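Telomerase reverse transcriptase (Candida tropicalis MYA-3404, PDB 6ZD1) probably extends chromosome ends as the catalytic subunit of telomerase, copying a template in the enzyme's RNA component into simple telomeric DNA repeats. Local coordinates at residues E224-I234 / S437-V446; I316-K326 / A491-R499. All blocks are in the same frame, centred on the assembly; numbering follows the deposited sequence.

Contact 1 of 2, residues E224-I234 / S437-V446; sequences ESKGQFTNGKI and SQIEDATCLV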
loop_
_atom_site.group_PDB
_atom_site.type_symbol
_atom_site.label_atom_id
_atom_site.label_comp_id
_atom_site.label_asym_id
_atom_site.label_seq_id
_atom_site.Cartn_x
_atom_site.Cartn_y
_atom_site.Cartn_z
ATOM N N GLU A 224 -19.148 22.005 12.312
ATOM C CA GLU A 224 -20.157 21.274 13.069
ATOM C C GLU A 224 -19.534 20.585 14.278
ATOM O O GLU A 224 -18.358 20.207 14.270
ATOM C CB GLU A 224 -20.847 20.235 12.178
ATOM C CG GLU A 224 -21.916 20.801 11.256
ATOM C CD GLU A 224 -21.474 20.871 9.806
ATOM O OE1 GLU A 224 -22.334 20.707 8.915
ATOM O OE2 GLU A 224 -20.270 21.086 9.554
ATOM N N SER A 225 -20.339 20.426 15.333
ATOM C CA SER A 225 -19.892 19.653 16.484
ATOM C C SER A 225 -19.630 18.206 16.096
ATOM O O SER A 225 -18.743 17.561 16.664
ATOM C CB SER A 225 -20.922 19.739 17.612
ATOM O OG SER A 225 -22.189 19.260 17.198
ATOM N N LYS A 226 -20.390 17.682 15.131
ATOM C CA LYS A 226 -20.129 16.367 14.544
ATOM C C LYS A 226 -18.960 16.497 13.570
ATOM O O LYS A 226 -19.122 16.633 12.355
ATOM C CB LYS A 226 -21.373 15.830 13.847
ATOM C CG LYS A 226 -22.595 15.702 14.738
ATOM C CD LYS A 226 -23.793 15.216 13.938
ATOM C CE LYS A 226 -25.021 15.058 14.815
ATOM N NZ LYS A 226 -26.198 14.601 14.025
ATOM N N GLY A 227 -17.754 16.458 14.129
ATOM C CA GLY A 227 -16.539 16.460 13.340
ATOM C C GLY A 227 -15.610 15.360 13.807
ATOM O O GLY A 227 -14.429 15.323 13.448
ATOM N N GLN A 228 -16.161 14.455 14.617
ATOM C CA GLN A 228 -15.357 13.425 15.267
ATOM C C GLN A 228 -14.671 12.519 14.251
ATOM O O GLN A 228 -13.520 12.113 14.449
ATOM C CB GLN A 228 -16.237 12.613 16.217
ATOM C CG GLN A 228 -16.905 13.458 17.296
ATOM C CD GLN A 228 -18.014 12.722 18.023
ATOM O OE1 GLN A 228 -18.663 11.838 17.462
ATOM N NE2 GLN A 228 -18.239 13.086 19.281
ATOM N N PHE A 229 -15.358 12.192 13.154
ATOM C CA PHE A 229 -14.873 11.196 12.206
ATOM C C PHE A 229 -14.667 11.773 10.811
ATOM O O PHE A 229 -14.624 11.021 9.832
ATOM C CB PHE A 229 -15.842 10.015 12.153
ATOM C CG PHE A 229 -16.171 9.448 13.502
ATOM C CD1 PHE A 229 -15.161 9.138 14.398
ATOM C CD2 PHE A 229 -17.488 9.245 13.882
ATOM C CE1 PHE A 229 -15.456 8.623 15.643
ATOM C CE2 PHE A 229 -17.793 8.729 15.126
ATOM C CZ PHE A 229 -16.774 8.417 16.009
ATOM N N THR A 230 -14.526 13.092 10.699
ATOM C CA THR A 230 -14.284 13.740 9.418
ATOM C C THR A 230 -12.985 14.534 9.405
ATOM O O THR A 230 -12.731 15.271 8.443
ATOM C CB THR A 230 -15.458 14.652 9.054
ATOM O OG1 THR A 230 -15.757 15.517 10.158
ATOM C CG2 THR A 230 -16.686 13.819 8.714
ATOM N N ASN A 231 -12.162 14.409 10.440
ATOM C CA ASN A 231 -10.885 15.099 10.506
ATOM C C ASN A 231 -9.772 14.186 10.012
ATOM O O ASN A 231 -9.839 12.962 10.151
ATOM C CB ASN A 231 -10.578 15.566 11.931
ATOM C CG ASN A 231 -11.610 16.543 12.461
ATOM O OD1 ASN A 231 -11.963 16.508 13.638
ATOM N ND2 ASN A 231 -12.104 17.416 11.592
ATOM N N GLY A 232 -8.749 14.797 9.425
ATOM C CA GLY A 232 -7.590 14.054 8.971
ATOM C C GLY A 232 -6.346 14.906 9.069
ATOM O O GLY A 232 -6.414 16.137 9.127
ATOM N N LYS A 233 -5.200 14.233 9.103
ATOM C CA LYS A 233 -3.906 14.898 9.105
ATOM C C LYS A 233 -3.226 14.674 7.762
ATOM O O LYS A 233 -3.289 13.576 7.196
ATOM C CB LYS A 233 -3.015 14.395 10.247
ATOM C CG LYS A 233 -1.791 15.270 10.496
ATOM C CD LYS A 233 -1.336 15.213 11.950
ATOM C CE LYS A 233 -0.889 13.814 12.346
ATOM N NZ LYS A 233 -0.428 13.759 13.763
ATOM N N ILE A 234 -2.595 15.722 7.251
ATOM C CA ILE A 234 -2.009 15.694 5.918
ATOM C C ILE A 234 -0.717 14.889 5.931
ATOM O O ILE A 234 0.184 15.141 6.740
ATOM C CB ILE A 234 -1.764 17.119 5.406
ATOM C CG1 ILE A 234 -3.080 17.882 5.325
ATOM C CG2 ILE A 234 -1.088 17.085 4.048
ATOM C CD1 ILE A 234 -2.918 19.271 4.778
ATOM N N SER A 437 -21.742 13.428 4.322
ATOM C CA SER A 437 -20.890 13.899 5.409
ATOM C C SER A 437 -19.413 13.762 5.055
ATOM O O SER A 437 -18.615 14.664 5.335
ATOM C CB SER A 437 -21.207 13.134 6.692
ATOM O OG SER A 437 -20.320 13.504 7.733
ATOM N N GLN A 438 -19.030 12.647 4.427
ATOM C CA GLN A 438 -17.637 12.469 4.027
ATOM C C GLN A 438 -17.242 13.461 2.940
ATOM O O GLN A 438 -16.112 13.962 2.930
ATOM C CB GLN A 438 -17.404 11.036 3.550
ATOM C CG GLN A 438 -17.531 9.978 4.637
ATOM C CD GLN A 438 -16.269 9.824 5.464
ATOM O OE1 GLN A 438 -15.183 9.614 4.925
ATOM N NE2 GLN A 438 -16.408 9.925 6.783
ATOM N N ILE A 439 -18.154 13.753 2.012
ATOM C CA ILE A 439 -17.839 14.682 0.933
ATOM C C ILE A 439 -17.778 16.111 1.457
ATOM O O ILE A 439 -16.814 16.843 1.203
ATOM C CB ILE A 439 -18.872 14.560 -0.201
ATOM C CG1 ILE A 439 -18.834 13.171 -0.833
ATOM C CG2 ILE A 439 -18.636 15.636 -1.250
ATOM C CD1 ILE A 439 -20.098 12.833 -1.596
ATOM N N GLU A 440 -18.798 16.523 2.206
ATOM C CA GLU A 440 -18.977 17.935 2.522
ATOM C C GLU A 440 -18.295 18.366 3.814
ATOM O O GLU A 440 -18.008 19.557 3.971
ATOM C CB GLU A 440 -20.472 18.263 2.601
ATOM C CG GLU A 440 -21.250 17.848 1.359
ATOM C CD GLU A 440 -22.750 18.049 1.495
ATOM O OE1 GLU A 440 -23.410 18.276 0.455
ATOM O OE2 GLU A 440 -23.265 17.976 2.634
ATOM N N ASP A 441 -18.009 17.441 4.731
ATOM C CA ASP A 441 -17.458 17.797 6.032
ATOM C C ASP A 441 -16.026 17.319 6.228
ATOM O O ASP A 441 -15.506 17.410 7.344
ATOM C CB ASP A 441 -18.337 17.248 7.159
ATOM C CG ASP A 441 -19.781 17.691 7.043
ATOM O OD1 ASP A 441 -20.655 16.819 6.865
ATOM O OD2 ASP A 441 -20.043 18.911 7.123
ATOM N N ALA A 442 -15.375 16.811 5.186
ATOM C CA ALA A 442 -13.991 16.378 5.319
ATOM C C ALA A 442 -13.100 17.588 5.573
ATOM O O ALA A 442 -13.111 18.550 4.797
ATOM C CB ALA A 442 -13.541 15.624 4.070
ATOM N N THR A 443 -12.352 17.552 6.673
ATOM C CA THR A 443 -11.413 18.605 7.027
ATOM C C THR A 443 -10.046 17.991 7.296
ATOM O O THR A 443 -9.927 16.805 7.614
ATOM C CB THR A 443 -11.876 19.402 8.259
ATOM O OG1 THR A 443 -12.022 18.521 9.380
ATOM C CG2 THR A 443 -13.203 20.092 7.984
ATOM N N CYS A 444 -9.009 18.817 7.168
ATOM C CA CYS A 444 -7.642 18.390 7.419
ATOM C C CYS A 444 -6.950 19.380 8.345
ATOM O O CYS A 444 -7.304 20.562 8.404
ATOM C CB CYS A 444 -6.830 18.239 6.121
ATOM S SG CYS A 444 -6.320 19.784 5.348
ATOM N N LEU A 445 -5.977 18.869 9.090
ATOM C CA LEU A 445 -5.158 19.671 9.987
ATOM C C LEU A 445 -3.820 19.954 9.319
ATOM O O LEU A 445 -3.221 19.058 8.715
ATOM C CB LEU A 445 -4.940 18.955 11.321
ATOM C CG LEU A 445 -6.112 18.902 12.302
ATOM C CD1 LEU A 445 -7.162 17.877 11.889
ATOM C CD2 LEU A 445 -5.603 18.618 13.702
ATOM N N VAL A 446 -3.365 21.197 9.408
ATOM C CA VAL A 446 -2.078 21.598 8.853
ATOM C C VAL A 446 -1.222 22.150 9.985
ATOM O O VAL A 446 -1.725 22.841 10.880
ATOM C CB VAL A 446 -2.230 22.625 7.706
ATOM C CG1 VAL A 446 -3.359 22.213 6.769
ATOM C CG2 VAL A 446 -2.459 24.033 8.237
#

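Contact 2 of 2, residues I316-K326 / A491-R499; sequences ILTFRNDLLKK and ATEDNLLLR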
loop_
_atom_site.group_PDB
_atom_site.type_symbol
_atom_site.label_atom_id
_atom_site.label_comp_id
_atom_site.label_asym_id
_atom_site.label_seq_id
_atom_site.Cartn_x
_atom_site.Cartn_y
_atom_site.Cartn_z
ATOM N N ILE A 316 -8.605 -6.589 -23.981
ATOM C CA ILE A 316 -7.960 -6.352 -25.270
ATOM C C ILE A 316 -7.690 -7.667 -25.994
ATOM O O ILE A 316 -7.905 -7.778 -27.207
ATOM C CB ILE A 316 -6.671 -5.533 -25.073
ATOM C CG1 ILE A 316 -7.006 -4.151 -24.524
ATOM C CG2 ILE A 316 -5.907 -5.399 -26.380
ATOM C CD1 ILE A 316 -5.793 -3.358 -24.106
ATOM N N LEU A 317 -7.208 -8.679 -25.267
ATOM C CA LEU A 317 -6.974 -9.988 -25.872
ATOM C C LEU A 317 -8.272 -10.613 -26.366
ATOM O O LEU A 317 -8.294 -11.265 -27.416
ATOM C CB LEU A 317 -6.280 -10.911 -24.874
ATOM C CG LEU A 317 -4.840 -10.541 -24.518
ATOM C CD1 LEU A 317 -4.244 -11.587 -23.595
ATOM C CD2 LEU A 317 -3.996 -10.387 -25.772
ATOM N N THR A 318 -9.358 -10.451 -25.608
ATOM C CA THR A 318 -10.662 -10.890 -26.096
ATOM C C THR A 318 -11.106 -10.051 -27.288
ATOM O O THR A 318 -11.670 -10.580 -28.253
ATOM C CB THR A 318 -11.690 -10.830 -24.964
ATOM O OG1 THR A 318 -11.262 -11.679 -23.891
ATOM C CG2 THR A 318 -13.060 -11.289 -25.446
ATOM N N PHE A 319 -10.838 -8.742 -27.247
ATOM C CA PHE A 319 -11.122 -7.886 -28.395
ATOM C C PHE A 319 -10.338 -8.342 -29.619
ATOM O O PHE A 319 -10.885 -8.424 -30.725
ATOM C CB PHE A 319 -10.795 -6.433 -28.041
ATOM C CG PHE A 319 -11.172 -5.434 -29.102
ATOM C CD1 PHE A 319 -12.503 -5.141 -29.361
ATOM C CD2 PHE A 319 -10.189 -4.754 -29.809
ATOM C CE1 PHE A 319 -12.848 -4.211 -30.328
ATOM C CE2 PHE A 319 -10.526 -3.823 -30.776
ATOM C CZ PHE A 319 -11.857 -3.550 -31.036
ATOM N N ARG A 320 -9.061 -8.682 -29.434
ATOM C CA ARG A 320 -8.266 -9.181 -30.549
ATOM C C ARG A 320 -8.822 -10.502 -31.066
ATOM O O ARG A 320 -9.001 -10.686 -32.276
ATOM C CB ARG A 320 -6.810 -9.349 -30.119
ATOM C CG ARG A 320 -5.912 -9.922 -31.196
ATOM C CD ARG A 320 -4.647 -10.482 -30.586
ATOM N NE ARG A 320 -4.943 -11.636 -29.744
ATOM C CZ ARG A 320 -4.037 -12.297 -29.035
ATOM N NH1 ARG A 320 -2.769 -11.913 -29.061
ATOM N NH2 ARG A 320 -4.400 -13.342 -28.302
ATOM N N ASN A 321 -9.126 -11.428 -30.151
ATOM C CA ASN A 321 -9.592 -12.750 -30.552
ATOM C C ASN A 321 -10.949 -12.680 -31.240
ATOM O O ASN A 321 -11.170 -13.351 -32.255
ATOM C CB ASN A 321 -9.657 -13.676 -29.338
ATOM C CG ASN A 321 -8.284 -14.018 -28.792
ATOM O OD1 ASN A 321 -7.271 -13.849 -29.474
ATOM N ND2 ASN A 321 -8.244 -14.512 -27.559
ATOM N N ASP A 322 -11.880 -11.896 -30.690
ATOM C CA ASP A 322 -13.183 -11.758 -31.332
ATOM C C ASP A 322 -13.068 -11.105 -32.705
ATOM O O ASP A 322 -13.849 -11.423 -33.610
ATOM C CB ASP A 322 -14.133 -10.973 -30.428
ATOM C CG ASP A 322 -14.503 -11.744 -29.170
ATOM O OD1 ASP A 322 -14.138 -12.938 -29.076
ATOM O OD2 ASP A 322 -15.153 -11.160 -28.276
ATOM N N LEU A 323 -12.095 -10.207 -32.889
ATOM C CA LEU A 323 -11.865 -9.646 -34.217
ATOM C C LEU A 323 -11.357 -10.705 -35.186
ATOM O O LEU A 323 -11.781 -10.746 -36.345
ATOM C CB LEU A 323 -10.880 -8.482 -34.138
ATOM C CG LEU A 323 -11.488 -7.142 -33.737
ATOM C CD1 LEU A 323 -10.408 -6.080 -33.646
ATOM C CD2 LEU A 323 -12.562 -6.741 -34.735
ATOM N N LEU A 324 -10.469 -11.588 -34.725
ATOM C CA LEU A 324 -9.958 -12.641 -35.596
ATOM C C LEU A 324 -11.034 -13.644 -35.980
ATOM O O LEU A 324 -10.849 -14.388 -36.948
ATOM C CB LEU A 324 -8.796 -13.370 -34.925
ATOM C CG LEU A 324 -7.538 -12.535 -34.701
ATOM C CD1 LEU A 324 -6.471 -13.376 -34.028
ATOM C CD2 LEU A 324 -7.039 -11.987 -36.026
ATOM N N LYS A 325 -12.149 -13.680 -35.252
ATOM C CA LYS A 325 -13.251 -14.566 -35.593
ATOM C C LYS A 325 -14.321 -13.874 -36.418
ATOM O O LYS A 325 -15.038 -14.548 -37.166
ATOM C CB LYS A 325 -13.906 -15.127 -34.320
ATOM C CG LYS A 325 -12.956 -15.771 -33.317
ATOM C CD LYS A 325 -13.641 -15.963 -31.960
ATOM C CE LYS A 325 -12.687 -16.519 -30.900
ATOM N NZ LYS A 325 -12.190 -17.895 -31.220
ATOM N N LYS A 326 -14.417 -12.547 -36.327
ATOM C CA LYS A 326 -15.524 -11.830 -36.946
ATOM C C LYS A 326 -15.289 -11.614 -38.436
ATOM O O LYS A 326 -16.199 -11.818 -39.248
ATOM C CB LYS A 326 -15.733 -10.497 -36.233
ATOM C CG LYS A 326 -17.054 -9.831 -36.540
ATOM C CD LYS A 326 -17.377 -8.809 -35.473
ATOM C CE LYS A 326 -17.286 -9.432 -34.085
ATOM N NZ LYS A 326 -18.171 -10.625 -33.952
ATOM N N ALA A 491 -22.228 -1.027 -31.205
ATOM C CA ALA A 491 -21.288 -1.511 -32.209
ATOM C C ALA A 491 -19.996 -1.973 -31.541
ATOM O O ALA A 491 -18.888 -1.653 -31.978
ATOM C CB ALA A 491 -21.011 -0.440 -33.260
ATOM N N THR A 492 -20.136 -2.742 -30.452
ATOM C CA THR A 492 -18.983 -3.240 -29.704
ATOM C C THR A 492 -18.057 -4.098 -30.560
ATOM O O THR A 492 -16.877 -4.251 -30.221
ATOM C CB THR A 492 -19.461 -4.048 -28.491
ATOM O OG1 THR A 492 -20.489 -3.320 -27.809
ATOM C CG2 THR A 492 -18.314 -4.317 -27.518
ATOM N N GLU A 493 -18.559 -4.648 -31.664
ATOM C CA GLU A 493 -17.751 -5.476 -32.548
ATOM C C GLU A 493 -16.600 -4.716 -33.195
ATOM O O GLU A 493 -15.691 -5.353 -33.737
ATOM C CB GLU A 493 -18.636 -6.083 -33.638
ATOM C CG GLU A 493 -19.764 -6.954 -33.115
ATOM C CD GLU A 493 -20.597 -7.544 -34.234
ATOM O OE1 GLU A 493 -20.490 -7.050 -35.377
ATOM O OE2 GLU A 493 -21.354 -8.501 -33.971
ATOM N N ASP A 494 -16.613 -3.382 -33.156
ATOM C CA ASP A 494 -15.658 -2.571 -33.898
ATOM C C ASP A 494 -14.825 -1.629 -33.042
ATOM O O ASP A 494 -13.829 -1.098 -33.545
ATOM C CB ASP A 494 -16.384 -1.737 -34.968
ATOM C CG ASP A 494 -16.708 -2.542 -36.213
ATOM O OD1 ASP A 494 -15.811 -2.714 -37.066
ATOM O OD2 ASP A 494 -17.858 -3.018 -36.331
ATOM N N ASN A 495 -15.200 -1.388 -31.787
ATOM C CA ASN A 495 -14.461 -0.457 -30.948
ATOM C C ASN A 495 -14.554 -0.891 -29.493
ATOM O O ASN A 495 -15.504 -1.566 -29.088
ATOM C CB ASN A 495 -14.968 0.977 -31.120
ATOM C CG ASN A 495 -16.468 1.049 -31.240
ATOM O OD1 ASN A 495 -17.006 1.197 -32.335
ATOM N ND2 ASN A 495 -17.157 0.936 -30.111
ATOM N N LEU A 496 -13.546 -0.497 -28.715
ATOM C CA LEU A 496 -13.404 -0.927 -27.331
ATOM C C LEU A 496 -12.863 0.220 -26.489
ATOM O O LEU A 496 -11.817 0.787 -26.813
ATOM C CB LEU A 496 -12.466 -2.133 -27.231
ATOM C CG LEU A 496 -12.008 -2.497 -25.820
ATOM C CD1 LEU A 496 -13.167 -3.080 -25.032
ATOM C CD2 LEU A 496 -10.827 -3.459 -25.857
ATOM N N LEU A 497 -13.577 0.558 -25.417
ATOM C CA LEU A 497 -13.150 1.564 -24.454
ATOM C C LEU A 497 -12.957 0.917 -23.090
ATOM O O LEU A 497 -13.802 0.137 -22.639
ATOM C CB LEU A 497 -14.169 2.706 -24.348
ATOM C CG LEU A 497 -13.847 3.847 -23.377
ATOM C CD1 LEU A 497 -12.644 4.646 -23.859
ATOM C CD2 LEU A 497 -15.055 4.754 -23.173
ATOM N N LEU A 498 -11.851 1.257 -22.431
ATOM C CA LEU A 498 -11.488 0.704 -21.133
ATOM C C LEU A 498 -11.062 1.835 -20.207
ATOM O O LEU A 498 -10.464 2.823 -20.653
ATOM C CB LEU A 498 -10.359 -0.319 -21.249
ATOM C CG LEU A 498 -10.630 -1.579 -22.066
ATOM C CD1 LEU A 498 -9.384 -2.438 -22.077
ATOM C CD2 LEU A 498 -11.806 -2.340 -21.483
ATOM N N ARG A 499 -11.396 1.695 -18.922
ATOM C CA ARG A 499 -11.071 2.691 -17.914
ATOM C C ARG A 499 -10.363 2.019 -16.748
ATOM O O ARG A 499 -10.828 1.001 -16.232
ATOM C CB ARG A 499 -12.323 3.441 -17.437
ATOM C CG ARG A 499 -12.013 4.601 -16.503
ATOM C CD ARG A 499 -13.271 5.330 -16.055
ATOM N NE ARG A 499 -14.101 4.501 -15.188
ATOM C CZ ARG A 499 -13.861 4.305 -13.896
ATOM N NH1 ARG A 499 -12.808 4.873 -13.322
ATOM N NH2 ARG A 499 -14.670 3.535 -13.183
#

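Contact 1 of 2, residues E224-I234 / S437-V446
Rotation about CA-CB puts Cys-444 SG between its own backbone N and carbonyl carbon (chi1 75°), where the extended side chain of Ile-234 brings CD1 to within 3.5 Å of SG. The same methyl lies 3.6 Å from Val-446 CG1, the isoleucine and valine running alongside each other in the same sense. Two good backbone bonds support a parallel pairing, with Lys-233 opposite Leu-445: Thr-443 N donates to Thr-230 O over 2.9 Å in an almost straight line (176°), and Leu-445 N to Gly-232 O over 2.8 Å. The bond from Gly-232 N to Thr-443 O is bent and weak. Leu-445 CD1 lies 3.3 Å from Gly-232 O. Before the strands, Thr-230 turns its CG2 methyl to Ser-437 OG at 3.8 Å, on the last turn of helix 428-440. Farther out, Glu-224 OE2 and Asp-441 OD2 come within 3.3 Å, their carboxylate planes 86° apart; such like-charged neighbours would tend to raise the proton affinity of one or both. Backbone bonds from Lys-233 to Val-248 and from Cys-444 to Phe-456 continue the sheet on both sides. This parallel strand pair within an otherwise antiparallel five-strand sheet is consistent with the fingers region of a reverse transcriptase.

Contact 2 of 2, residues I316-K326 / A491-R499
Phe-319 is the main projection from helix 316-326, and it fits a hollow formed by the strand residue Leu-496 and the turn before it. With CG anti to the backbone N (chi1 -174°), the ring reaches the strand and takes Leu-496 CB over one face, 3.8 Å from the ring centroid and 17° off the normal, a CH-pi contact. The ring's edge, close to its plane, faces two backbone oxygens: CE1 lies 4.0 Å from Thr-492 O, and CZ 4.0 Å from Asp-494 O. Leu-496 runs past the phenylalanine the other way, bringing CD2 against Phe-319 CB. One turn earlier on the helix, Ile-316 CG1 faces the dip between two leucine methyls, 4.1 Å from Leu-496 CD2 and 3.8 Å from Leu-498 CD1. One turn later, Leu-323 CD2 abuts Glu-493 O at 3.6 Å. At the solvent-exposed end Lys-326 bends at its last two torsions and crosses Glu-493 at about a right angle, CD resting 3.5 Å from Glu-493 CB; its NZ forms a salt bridge to Glu-493 OE2, but a long one. Helix and strand run almost antiparallel. The chemistry implies a join held chiefly by apolar and CH-pi packing; its one charged pair, long and exposed, probably adds little.

Overall arrangement
Contacts 1 and 2 lie within the reverse transcriptase region yet are spatially separate: their centres are 45 Å apart and their nearest atoms about 16 Å, without touching. Their segments alternate along the chain, so each closes across part of the other's span. Contact 1 belongs to the mixed sheet; contact 2 packs a helix against an outer strand of the separate antiparallel sheet, 33 Å from the chain centre against 23 Å for contact 1. Strand 495-500 leads through a V-D-D sequence into strand 503-508, the hairpin that in reverse transcriptases carries palm aspartates of the metal-binding active site. Contact 2 therefore backs that hairpin, here in the apo enzyme.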